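Local coordinates for protein putative NADPH-dependent oxidoreductase (Desulfitobacterium hafniense DCB-2, PDB 3DB2) that probably uses NADP(H), bound in a Rossmann-fold domain, to transfer hydride to or from a substrate not identified here, at residues C[200-205]-C[339-344]; C[330-335]-C[347-352]; C[214-219]-C[232-237]; C[168-173]-C[210-215]. All blocks are in the same frame, centred on the assembly; numbering follows the deposited sequence. Where two conformers were deposited one is given.

Beyond the nucleotide-binding Rossmann domain, the chain enters the second domain, and contact 4 opens first, in the loop at 168-173. Before it closes at 210-215, strand 197-205 has already begun contact 1, so the two cross. Contact 3 starts where contact 4 ends, sharing Ile214 and Thr215, and closes a short hairpin at 232-237, nested within the long loop that contact 1 completes at 339-344. Contact 2 leaves the same helix, 324-343, more than two turns earlier and closes at 347-352, crossing contact 1. Contact 1 ties the mixed sheet to helix 324-343, contact 2 packs the last helix on that helix, contact 3 binds neighbouring strands and contact 4 joins two peripheral loops.

Contact 1. Residues C[200-205]-C[339-344]; sequences VFNFGK and KSVHEK
Hydrogen bonding is concentrated on Ser340, whose OG stands anti to its own backbone N (chi1 170°) and so faces the strand. There it accepts the amide of Asn202, N to OG 2.9 Å with an angle of 158° at the hydrogen, while its proton serves the carbonyl O of Arg345. A water strengthens the seam by donating to Asn202 O (2.8 Å) and to Ser340 O (3.0 Å). An alanine at Ser340 would lose both bonds of the hydroxyl and would probably loosen the helix end on the strand. The remaining contacts are van der Waals. Val341 lies alongside Asn202 and brings CG2 to 3.2 Å from Asn202 ND2, whose amide is engaged by Asn217 as OD1 is by Thr219. Phe201 passes Ser340 OG obliquely, CD1 at 3.4 Å, and meets Lys344 C with its ring edge; its CE2 lies over the centre of the Phe203 ring. Phe201 also stacks on Phe201 of the second subunit. A helix crossing a strand at -68° on one sheet face, with the partner subunit against the other, suits the open-faced sheet of the GFO/IDH/MocA C-terminal domain.

Contact 2. Residues C[330-335]-C[347-352]; sequences NLAVVL and VEIAEI
Ile352 lays its CG2 against the methyl of Ala332, CG2 to CB 4.0 Å, while its CD1 runs on to Leu335, 4.1 Å from the CB of that residue. CG1 of Ile352 is anti to the carbonyl carbon (chi1 -64°), which spreads the branches, CG2 over Ala332 and against Leu335, CD1 toward Leu335 CB. Leu335 crosses this side chain at about a right angle, its own CD1 4.1 Å from Ile352 CG2. The C terminus of the chain reverses here: helix 324-343 leads through a short loop to the edge strand 347-348, and the short helix 349-353 packs back on the long one. Ile349 supplies the other half of the overlap, touching Ala332 CB with CG2 (4.0 Å) and reaching with CD1 to Val333 CA at 3.9 Å. A valine at Ile352 would lack CD1 and would probably leave Leu335 less well covered. The start of the short helix is steadied by Glu351, whose OE2 takes the amide N of Glu348 at 3.1 Å and 164°, approached from above the carboxylate plane; its other oxygen pairs with Arg345. Beyond, Val197 and Val200 pack on Ile349, and Ile187 on Val333.

Contact 3. Residues C[214-219]-C[232-237]; sequences ITVNQT and GTNWAC
The beta hairpin of strands 216-223 and 228-234 is joined here at its open end, within the mixed sheet of the second domain. Asn217 and Thr233 form its hydrogen-bonded antiparallel pair: Asn217 N gives to Thr233 O at 2.9 Å almost along the C=O axis (172° at the hydrogen), and Thr233 N returns to Asn217 O at 3.1 Å from above the carbonyl plane. On the same face their side chains cross obliquely, and Asn217 ND2 donates to Thr233 OG1 at 3.1 Å, the hydroxyl near the amide plane. Thr233 OG1 also meets a water at 2.7 Å that donates to Thr219 OG1. On the opposite face Val216 and Asn234 lie side by side, CG2 to OD1 3.8 Å. Past the strand, Trp235 N bonds to Thr215 O at 2.6 Å, and Asn234 OD1 accepts Ala236 N (2.8 Å), an Asx turn just past the end of the strand. Thr215 and Val216 form a classic bulge opposite Lys205 on the neighbouring strand. Ser148 of the second subunit bonds to Asn234 ND2. Since Asn217 ND2 also reaches Gly176 O and its OD1 accepts from Asn202, this buried amide is held at both ends, so its rotation is probably fixed and its polarity largely paid for without bulk solvent.

Contact 4. Residues C[168-173]-C[210-215]; sequences RGEPAT and EVENIT
Closest to the centre of this contact, Gly169 presses its CA against the branched side chain of Val211, CA to CB 3.6 Å. A beta carbon on that glycine would run into Val211 CG1, so the two loops can approach this far because nothing projects from Gly169. Beside it, Asn213 makes the hydrogen bond that crosses between the loops: ND2 to Arg168 O is 3.1 Å and nearly straight at 173°, with the oxygen in the amide plane although the donor sits above the plane of the carbonyl. The rest of that amide slides past Pro171 in the opposite direction, OD1 lying 3.7 Å from the ring atom CG, while Pro171 CD meets Glu212 CG at 4.0 Å. The arrangement joins two loops of the second domain, the one leading to helix 178-181 and the one connecting strands 197-205 and 216-223. Nearby, Glu170 and Glu212 bring like charges together, OE1 to OE2 4.0 Å with carboxylate planes nearly perpendicular; the proximity would probably raise the pKa of one of them. Further out, the Asn213 amide is steadied by its second bond, from ND2 to Ala174 O, and by a weak one that OD1 accepts from Ile214 N. On the other loop the bend is held by Glu170, whose OE2 uses its anti lone pair to take Ala172 N at 2.9 Å and 157°, and whose O receives Thr173 N at 3.1 Å. Behind Val211, its amide N bonds to Thr209 OG1, and Leu162 packs on both Val211 and Arg168.

Contact 1. Residues C[200-205]-C[339-344]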
loop_
_atom_site.group_PDB
_atom_site.type_symbol
_atom_site.label_atom_id
_atom_site.label_comp_id
_atom_site.label_asym_id
_atom_site.label_seq_id
_atom_site.Cartn_x
_atom_site.Cartn_y
_atom_site.Cartn_z
ATOM N N VAL C 200 10.887 11.311 1.509
ATOM C CA VAL C 200 9.559 11.042 1.986
ATOM C C VAL C 200 8.508 11.918 1.313
ATOM O O VAL C 200 8.809 13.101 1.142
ATOM C CB VAL C 200 9.479 11.328 3.513
ATOM C CG1 VAL C 200 8.120 10.959 4.087
ATOM C CG2 VAL C 200 10.583 10.593 4.256
ATOM N N PHE C 201 7.332 11.370 1.019
ATOM C CA PHE C 201 6.166 12.180 0.674
ATOM C C PHE C 201 4.995 11.638 1.516
ATOM O O PHE C 201 4.794 10.433 1.632
ATOM C CB PHE C 201 5.842 12.245 -0.821
ATOM C CG PHE C 201 4.645 13.148 -1.074
ATOM C CD1 PHE C 201 4.871 14.506 -1.280
ATOM C CD2 PHE C 201 3.329 12.714 -1.085
ATOM C CE1 PHE C 201 3.810 15.381 -1.471
ATOM C CE2 PHE C 201 2.271 13.578 -1.293
ATOM C CZ PHE C 201 2.517 14.920 -1.488
ATOM N N ASN C 202 4.182 12.541 2.060
ATOM C CA ASN C 202 3.009 12.058 2.797
ATOM C C ASN C 202 1.751 12.859 2.474
ATOM O O ASN C 202 1.817 14.080 2.366
ATOM C CB ASN C 202 3.260 12.131 4.306
ATOM C CG ASN C 202 2.220 11.503 5.178
ATOM O OD1 ASN C 202 1.977 10.299 5.182
ATOM N ND2 ASN C 202 1.540 12.267 6.018
ATOM N N PHE C 203 0.619 12.175 2.370
ATOM C CA PHE C 203 -0.709 12.768 2.463
ATOM C C PHE C 203 -1.303 12.335 3.811
ATOM O O PHE C 203 -1.281 11.135 4.146
ATOM C CB PHE C 203 -1.627 12.381 1.347
ATOM C CG PHE C 203 -1.416 13.003 -0.032
ATOM C CD1 PHE C 203 -1.196 14.347 -0.187
ATOM C CD2 PHE C 203 -1.475 12.184 -1.165
ATOM C CE1 PHE C 203 -1.050 14.956 -1.419
ATOM C CE2 PHE C 203 -1.307 12.775 -2.410
ATOM C CZ PHE C 203 -1.081 14.133 -2.546
ATOM N N GLY C 204 -1.843 13.264 4.593
ATOM C CA GLY C 204 -2.477 12.784 5.830
ATOM C C GLY C 204 -3.317 13.876 6.490
ATOM O O GLY C 204 -3.055 15.061 6.278
ATOM N N LYS C 205 -4.298 13.437 7.277
ATOM C CA LYS C 205 -5.215 14.386 7.914
ATOM C C LYS C 205 -6.028 13.729 9.015
ATOM O O LYS C 205 -6.121 12.502 9.103
ATOM C CB LYS C 205 -6.184 14.943 6.859
ATOM C CG LYS C 205 -7.089 13.884 6.268
ATOM C CD LYS C 205 -7.953 14.369 5.122
ATOM C CE LYS C 205 -7.142 14.695 3.874
ATOM N NZ LYS C 205 -6.717 13.533 3.055
ATOM N N LYS C 339 6.591 17.354 7.707
ATOM C CA LYS C 339 7.062 18.500 6.948
ATOM C C LYS C 339 6.438 18.421 5.539
ATOM O O LYS C 339 6.068 19.468 5.001
ATOM C CB LYS C 339 8.566 18.570 6.789
ATOM C CG LYS C 339 9.029 19.884 6.185
ATOM C CD LYS C 339 10.539 20.025 6.105
ATOM C CE LYS C 339 11.190 20.347 7.436
ATOM N NZ LYS C 339 10.735 21.636 8.023
ATOM N N SER C 340 6.338 17.184 5.051
ATOM C CA SER C 340 5.842 16.971 3.677
ATOM C C SER C 340 4.388 17.402 3.575
ATOM O O SER C 340 3.913 17.939 2.567
ATOM C CB SER C 340 6.031 15.508 3.243
ATOM O OG SER C 340 5.373 15.189 2.041
ATOM N N VAL C 341 3.627 17.172 4.643
ATOM C CA VAL C 341 2.229 17.545 4.695
ATOM C C VAL C 341 2.082 19.060 4.779
ATOM O O VAL C 341 1.272 19.592 4.011
ATOM C CB VAL C 341 1.465 16.937 5.888
ATOM C CG1 VAL C 341 0.064 17.511 6.055
ATOM C CG2 VAL C 341 1.348 15.460 5.649
ATOM N N HIS C 342 2.815 19.712 5.671
ATOM C CA HIS C 342 2.735 21.166 5.747
ATOM C C HIS C 342 3.120 21.894 4.469
ATOM O O HIS C 342 2.429 22.826 4.086
ATOM C CB HIS C 342 3.650 21.644 6.895
ATOM C CG HIS C 342 3.017 21.169 8.181
ATOM N ND1 HIS C 342 3.698 20.439 9.130
ATOM C CD2 HIS C 342 1.757 21.305 8.650
ATOM C CE1 HIS C 342 2.875 20.166 10.135
ATOM N NE2 HIS C 342 1.689 20.676 9.878
ATOM N N GLU C 343 4.202 21.450 3.834
ATOM C CA GLU C 343 4.844 22.110 2.718
ATOM C C GLU C 343 4.397 21.574 1.363
ATOM O O GLU C 343 4.830 22.107 0.340
ATOM C CB GLU C 343 6.352 21.989 2.939
ATOM C CG GLU C 343 6.755 22.790 4.186
ATOM C CD GLU C 343 8.229 23.086 4.261
ATOM O OE1 GLU C 343 8.931 23.221 3.240
ATOM O OE2 GLU C 343 8.723 23.192 5.402
ATOM N N LYS C 344 3.545 20.559 1.377
ATOM C CA LYS C 344 2.955 19.930 0.223
ATOM C C LYS C 344 4.009 19.568 -0.820
ATOM O O LYS C 344 3.976 19.891 -2.007
ATOM C CB LYS C 344 1.876 20.846 -0.361
ATOM C CG LYS C 344 0.701 21.076 0.601
ATOM C CD LYS C 344 -0.370 21.911 -0.102
ATOM C CE LYS C 344 -1.501 22.302 0.847
ATOM N NZ LYS C 344 -2.482 23.175 0.131
HETATM O O HOH W 1 1.503 16.636 1.269
#

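Contact 2. Residues C[330-335]-C[347-352]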
loop_
_atom_site.group_PDB
_atom_site.type_symbol
_atom_site.label_atom_id
_atom_site.label_comp_id
_atom_site.label_asym_id
_atom_site.label_seq_id
_atom_site.Cartn_x
_atom_site.Cartn_y
_atom_site.Cartn_z
ATOM N N ASN C 330 15.048 6.965 12.228
ATOM C CA ASN C 330 13.622 6.583 12.232
ATOM C C ASN C 330 12.745 7.778 12.541
ATOM O O ASN C 330 11.696 8.043 11.925
ATOM C CB ASN C 330 13.377 5.445 13.235
ATOM C CG ASN C 330 14.009 4.130 12.829
ATOM O OD1 ASN C 330 14.306 3.966 11.646
ATOM N ND2 ASN C 330 14.172 3.246 13.808
ATOM N N LEU C 331 13.114 8.589 13.534
ATOM C CA LEU C 331 12.355 9.787 13.855
ATOM C C LEU C 331 12.318 10.784 12.692
ATOM O O LEU C 331 11.322 11.439 12.431
ATOM C CB LEU C 331 12.986 10.530 15.028
ATOM C CG LEU C 331 12.387 11.902 15.422
ATOM C CD1 LEU C 331 10.915 11.707 15.780
ATOM C CD2 LEU C 331 13.222 12.515 16.544
ATOM N N ALA C 332 13.462 10.901 12.019
ATOM C CA ALA C 332 13.618 11.798 10.878
ATOM C C ALA C 332 12.629 11.469 9.761
ATOM O O ALA C 332 12.128 12.359 9.082
ATOM C CB ALA C 332 15.046 11.709 10.362
ATOM N N VAL C 333 12.320 10.195 9.557
ATOM C CA VAL C 333 11.273 9.840 8.593
ATOM C C VAL C 333 9.939 10.453 9.003
ATOM O O VAL C 333 9.200 11.021 8.196
ATOM C CB VAL C 333 11.185 8.318 8.428
ATOM C CG1 VAL C 333 10.083 7.837 7.513
ATOM C CG2 VAL C 333 12.518 7.798 7.857
ATOM N N VAL C 334 9.605 10.336 10.302
ATOM C CA VAL C 334 8.357 10.883 10.807
ATOM C C VAL C 334 8.375 12.402 10.629
ATOM O O VAL C 334 7.371 12.959 10.179
ATOM C CB VAL C 334 8.098 10.482 12.273
ATOM C CG1 VAL C 334 6.830 11.162 12.800
ATOM C CG2 VAL C 334 7.941 8.972 12.432
ATOM N N LEU C 335 9.488 13.058 10.954
ATOM C CA LEU C 335 9.491 14.524 10.870
ATOM C C LEU C 335 9.413 14.968 9.400
ATOM O O LEU C 335 8.767 15.968 9.081
ATOM C CB LEU C 335 10.702 15.098 11.586
ATOM C CG LEU C 335 10.842 14.771 13.077
ATOM C CD1 LEU C 335 12.189 15.250 13.614
ATOM C CD2 LEU C 335 9.699 15.364 13.900
ATOM N N VAL C 347 10.276 15.549 0.768
ATOM C CA VAL C 347 11.242 16.090 1.718
ATOM C C VAL C 347 12.395 15.119 1.849
ATOM O O VAL C 347 12.138 13.923 2.097
ATOM C CB VAL C 347 10.611 16.294 3.104
ATOM C CG1 VAL C 347 11.702 16.714 4.096
ATOM C CG2 VAL C 347 9.496 17.323 3.021
ATOM N N GLU C 348 13.600 15.630 1.653
ATOM C CA GLU C 348 14.827 14.842 1.773
ATOM C C GLU C 348 15.058 14.599 3.273
ATOM O O GLU C 348 14.883 15.469 4.108
ATOM C CB GLU C 348 16.042 15.522 1.171
ATOM C CG GLU C 348 15.928 15.935 -0.288
ATOM C CD GLU C 348 15.724 14.729 -1.191
ATOM O OE1 GLU C 348 16.617 13.857 -1.216
ATOM O OE2 GLU C 348 14.659 14.702 -1.833
ATOM N N ILE C 349 15.480 13.394 3.631
ATOM C CA ILE C 349 15.817 13.153 5.032
ATOM C C ILE C 349 17.002 14.014 5.441
ATOM O O ILE C 349 17.161 14.415 6.587
ATOM C CB ILE C 349 16.125 11.664 5.243
ATOM C CG1 ILE C 349 14.993 10.711 4.837
ATOM C CG2 ILE C 349 16.523 11.419 6.687
ATOM C CD1 ILE C 349 13.748 10.872 5.695
ATOM N N ALA C 350 17.883 14.358 4.497
ATOM C CA ALA C 350 19.025 15.196 4.873
ATOM C C ALA C 350 18.600 16.569 5.375
ATOM O O ALA C 350 19.268 17.179 6.219
ATOM C CB ALA C 350 19.954 15.342 3.670
ATOM N N GLU C 351 17.477 17.050 4.886
ATOM C CA GLU C 351 16.901 18.343 5.222
ATOM C C GLU C 351 16.562 18.418 6.706
ATOM O O GLU C 351 16.490 19.445 7.384
ATOM C CB GLU C 351 15.626 18.609 4.459
ATOM C CG GLU C 351 15.722 19.015 3.011
ATOM C CD GLU C 351 14.303 19.329 2.524
ATOM O OE1 GLU C 351 13.734 20.145 3.277
ATOM O OE2 GLU C 351 13.844 18.760 1.497
ATOM N N ILE C 352 16.294 17.246 7.263
ATOM C CA ILE C 352 15.861 17.126 8.653
ATOM C C ILE C 352 17.138 16.954 9.481
ATOM O O ILE C 352 17.373 17.662 10.444
ATOM C CB ILE C 352 14.933 15.932 8.902
ATOM C CG1 ILE C 352 13.596 15.988 8.176
ATOM C CG2 ILE C 352 14.697 15.724 10.403
ATOM C CD1 ILE C 352 12.715 17.143 8.638
#

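Contact 3. Residues C[214-219]-C[232-237]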
loop_
_atom_site.group_PDB
_atom_site.type_symbol
_atom_site.label_atom_id
_atom_site.label_comp_id
_atom_site.label_asym_id
_atom_site.label_seq_id
_atom_site.Cartn_x
_atom_site.Cartn_y
_atom_site.Cartn_z
ATOM N N ILE C 214 -3.600 14.647 12.987
ATOM C CA ILE C 214 -3.720 13.664 11.880
ATOM C C ILE C 214 -4.109 12.330 12.447
ATOM O O ILE C 214 -3.564 11.945 13.512
ATOM C CB ILE C 214 -2.363 13.623 11.131
ATOM C CG1 ILE C 214 -2.152 14.869 10.271
ATOM C CG2 ILE C 214 -2.236 12.326 10.356
ATOM C CD1 ILE C 214 -0.753 15.107 9.747
ATOM N N THR C 215 -5.015 11.572 11.845
ATOM C CA THR C 215 -5.248 10.192 12.235
ATOM C C THR C 215 -5.094 9.166 11.109
ATOM O O THR C 215 -5.233 7.973 11.410
ATOM C CB THR C 215 -6.645 9.977 12.839
ATOM O OG1 THR C 215 -7.729 10.322 11.999
ATOM C CG2 THR C 215 -6.814 10.912 14.053
ATOM N N VAL C 216 -4.827 9.660 9.901
ATOM C CA VAL C 216 -4.703 8.810 8.711
ATOM C C VAL C 216 -3.594 9.371 7.830
ATOM O O VAL C 216 -3.645 10.550 7.471
ATOM C CB VAL C 216 -6.009 8.742 7.908
ATOM C CG1 VAL C 216 -5.815 7.970 6.599
ATOM C CG2 VAL C 216 -7.151 8.120 8.696
ATOM N N ASN C 217 -2.580 8.577 7.543
ATOM C CA ASN C 217 -1.479 8.918 6.695
ATOM C C ASN C 217 -1.288 7.805 5.623
ATOM O O ASN C 217 -1.523 6.647 5.923
ATOM C CB ASN C 217 -0.119 9.061 7.353
ATOM C CG ASN C 217 -0.076 10.095 8.470
ATOM O OD1 ASN C 217 0.048 11.274 8.207
ATOM N ND2 ASN C 217 -0.160 9.538 9.674
ATOM N N GLN C 218 -0.853 8.250 4.462
ATOM C CA GLN C 218 -0.245 7.365 3.470
ATOM C C GLN C 218 1.080 8.039 3.085
ATOM O O GLN C 218 1.093 9.171 2.631
ATOM C CB GLN C 218 -1.159 7.150 2.301
ATOM C CG GLN C 218 -2.325 6.246 2.689
ATOM C CD GLN C 218 -3.210 5.827 1.543
ATOM O OE1 GLN C 218 -3.597 6.683 0.740
ATOM N NE2 GLN C 218 -3.546 4.550 1.410
ATOM N N THR C 219 2.166 7.293 3.248
ATOM C CA THR C 219 3.502 7.844 3.098
ATOM C C THR C 219 4.265 7.034 2.039
ATOM O O THR C 219 4.213 5.797 2.173
ATOM C CB THR C 219 4.294 7.772 4.414
ATOM O OG1 THR C 219 3.485 8.369 5.425
ATOM C CG2 THR C 219 5.589 8.544 4.268
ATOM N N GLY C 232 1.253 2.927 5.312
ATOM C CA GLY C 232 -0.062 3.413 5.717
ATOM C C GLY C 232 -0.173 3.317 7.225
ATOM O O GLY C 232 0.160 2.286 7.801
ATOM N N THR C 233 -0.583 4.415 7.852
ATOM C CA THR C 233 -0.784 4.469 9.309
ATOM C C THR C 233 -2.174 5.059 9.529
ATOM O O THR C 233 -2.510 6.089 8.942
ATOM C CB THR C 233 0.278 5.284 10.054
ATOM O OG1 THR C 233 0.499 6.539 9.405
ATOM C CG2 THR C 233 1.599 4.525 10.072
ATOM N N ASN C 234 -3.026 4.413 10.301
ATOM C CA ASN C 234 -4.436 4.763 10.310
ATOM C C ASN C 234 -4.987 4.538 11.710
ATOM O O ASN C 234 -4.702 3.464 12.256
ATOM C CB ASN C 234 -5.056 3.877 9.218
ATOM C CG ASN C 234 -6.470 4.282 8.871
ATOM O OD1 ASN C 234 -7.198 4.532 9.825
ATOM N ND2 ASN C 234 -6.803 4.320 7.576
ATOM N N TRP C 235 -5.705 5.508 12.249
ATOM C CA TRP C 235 -6.261 5.381 13.607
ATOM C C TRP C 235 -7.775 5.277 13.555
ATOM O O TRP C 235 -8.457 5.554 14.529
ATOM C CB TRP C 235 -5.802 6.550 14.497
ATOM C CG TRP C 235 -4.681 6.241 15.445
ATOM C CD1 TRP C 235 -4.158 5.021 15.791
ATOM C CD2 TRP C 235 -3.914 7.200 16.202
ATOM N NE1 TRP C 235 -3.150 5.156 16.674
ATOM C CE2 TRP C 235 -2.966 6.488 16.962
ATOM C CE3 TRP C 235 -3.910 8.592 16.337
ATOM C CZ2 TRP C 235 -2.040 7.074 17.823
ATOM C CZ3 TRP C 235 -2.988 9.164 17.192
ATOM C CH2 TRP C 235 -2.058 8.433 17.931
ATOM N N ALA C 236 -8.294 4.912 12.386
ATOM C CA ALA C 236 -9.721 4.970 12.086
ATOM C C ALA C 236 -10.291 3.666 11.569
ATOM O O ALA C 236 -11.313 3.719 10.868
ATOM C CB ALA C 236 -9.917 6.088 11.052
ATOM N N CYS C 237 -9.630 2.536 11.881
ATOM C CA CYS C 237 -10.119 1.241 11.435
ATOM C C CYS C 237 -9.653 0.076 12.290
ATOM O O CYS C 237 -8.749 0.166 13.108
ATOM C CB CYS C 237 -9.694 1.027 9.960
ATOM S SG CYS C 237 -7.881 0.997 9.776
HETATM O O HOH W 2 1.952 6.381 7.094
#

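Contact 4. Residues C[168-173]-C[210-215]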
loop_
_atom_site.group_PDB
_atom_site.type_symbol
_atom_site.label_atom_id
_atom_site.label_comp_id
_atom_site.label_asym_id
_atom_site.label_seq_id
_atom_site.Cartn_x
_atom_site.Cartn_y
_atom_site.Cartn_z
ATOM N N ARG C 168 -2.830 12.089 22.595
ATOM C CA ARG C 168 -2.488 11.514 21.280
ATOM C C ARG C 168 -3.033 12.420 20.190
ATOM O O ARG C 168 -2.682 12.352 19.018
ATOM C CB ARG C 168 -3.076 10.117 21.207
ATOM C CG ARG C 168 -2.391 9.074 22.052
ATOM C CD ARG C 168 -2.929 7.681 21.734
ATOM N NE ARG C 168 -2.417 6.700 22.687
ATOM C CZ ARG C 168 -2.881 6.472 23.905
ATOM N NH1 ARG C 168 -3.913 7.186 24.349
ATOM N NH2 ARG C 168 -2.315 5.544 24.670
ATOM N N GLY C 169 -3.936 13.322 20.582
ATOM C CA GLY C 169 -4.547 14.294 19.695
ATOM C C GLY C 169 -3.775 15.584 19.550
ATOM O O GLY C 169 -4.183 16.513 18.851
ATOM N N GLU C 170 -2.611 15.704 20.197
ATOM C CA GLU C 170 -1.816 16.913 20.124
ATOM C C GLU C 170 -0.602 16.650 19.242
ATOM O O GLU C 170 0.224 15.787 19.526
ATOM C CB GLU C 170 -1.313 17.432 21.475
ATOM C CG GLU C 170 -0.010 18.211 21.319
ATOM C CD GLU C 170 -0.159 19.635 20.825
ATOM O OE1 GLU C 170 -1.202 20.273 21.086
ATOM O OE2 GLU C 170 0.783 20.144 20.169
ATOM N N PRO C 171 -0.478 17.378 18.146
ATOM C CA PRO C 171 0.673 17.162 17.251
ATOM C C PRO C 171 2.043 17.161 17.903
ATOM O O PRO C 171 2.909 16.323 17.626
ATOM C CB PRO C 171 0.569 18.380 16.312
ATOM C CG PRO C 171 -0.904 18.653 16.259
ATOM C CD PRO C 171 -1.400 18.421 17.656
ATOM N N ALA C 172 2.328 18.098 18.800
ATOM C CA ALA C 172 3.655 18.149 19.406
ATOM C C ALA C 172 4.033 16.861 20.120
ATOM O O ALA C 172 5.189 16.435 20.190
ATOM C CB ALA C 172 3.743 19.296 20.415
ATOM N N THR C 173 3.055 16.149 20.690
ATOM C CA THR C 173 3.375 14.939 21.445
ATOM C C THR C 173 3.309 13.683 20.588
ATOM O O THR C 173 3.940 12.656 20.862
ATOM C CB THR C 173 2.380 14.943 22.625
ATOM O OG1 THR C 173 1.031 14.970 22.160
ATOM C CG2 THR C 173 2.563 16.246 23.400
ATOM N N GLU C 210 -12.548 13.223 16.923
ATOM C CA GLU C 210 -12.758 14.481 17.642
ATOM C C GLU C 210 -11.440 15.187 17.904
ATOM O O GLU C 210 -11.441 16.334 18.358
ATOM C CB GLU C 210 -13.527 14.215 18.944
ATOM C CG GLU C 210 -14.589 13.133 18.848
ATOM C CD GLU C 210 -16.000 13.581 19.175
ATOM O OE1 GLU C 210 -16.371 13.641 20.373
ATOM O OE2 GLU C 210 -16.782 13.874 18.237
ATOM N N VAL C 211 -10.282 14.570 17.636
ATOM C CA VAL C 211 -9.029 15.225 17.988
ATOM C C VAL C 211 -8.515 16.079 16.826
ATOM O O VAL C 211 -8.996 15.895 15.701
ATOM C CB VAL C 211 -7.916 14.255 18.394
ATOM C CG1 VAL C 211 -8.234 13.597 19.725
ATOM C CG2 VAL C 211 -7.697 13.202 17.306
ATOM N N GLU C 212 -7.578 16.975 17.134
ATOM C CA GLU C 212 -7.058 17.911 16.143
ATOM C C GLU C 212 -5.881 17.305 15.374
ATOM O O GLU C 212 -5.366 17.848 14.396
ATOM C CB GLU C 212 -6.592 19.213 16.781
ATOM C CG GLU C 212 -5.307 19.108 17.579
ATOM C CD GLU C 212 -5.589 18.914 19.065
ATOM O OE1 GLU C 212 -6.406 18.015 19.400
ATOM O OE2 GLU C 212 -4.994 19.645 19.892
ATOM N N ASN C 213 -5.393 16.144 15.812
ATOM C CA ASN C 213 -4.226 15.601 15.109
ATOM C C ASN C 213 -4.605 14.827 13.841
ATOM O O ASN C 213 -5.747 14.401 13.637
ATOM C CB ASN C 213 -3.472 14.696 16.065
ATOM C CG ASN C 213 -1.976 14.676 15.835
ATOM O OD1 ASN C 213 -1.455 15.278 14.902
ATOM N ND2 ASN C 213 -1.314 13.977 16.744
ATOM N N ILE C 214 -3.600 14.647 12.987
ATOM C CA ILE C 214 -3.720 13.664 11.880
ATOM C C ILE C 214 -4.109 12.330 12.447
ATOM O O ILE C 214 -3.564 11.945 13.512
ATOM C CB ILE C 214 -2.363 13.623 11.131
ATOM C CG1 ILE C 214 -2.152 14.869 10.271
ATOM C CG2 ILE C 214 -2.236 12.326 10.356
ATOM C CD1 ILE C 214 -0.753 15.107 9.747
ATOM N N THR C 215 -5.015 11.572 11.845
ATOM C CA THR C 215 -5.248 10.192 12.235
ATOM C C THR C 215 -5.094 9.166 11.109
ATOM O O THR C 215 -5.233 7.973 11.410
ATOM C CB THR C 215 -6.645 9.977 12.839
ATOM O OG1 THR C 215 -7.729 10.322 11.999
ATOM C CG2 THR C 215 -6.814 10.912 14.053
#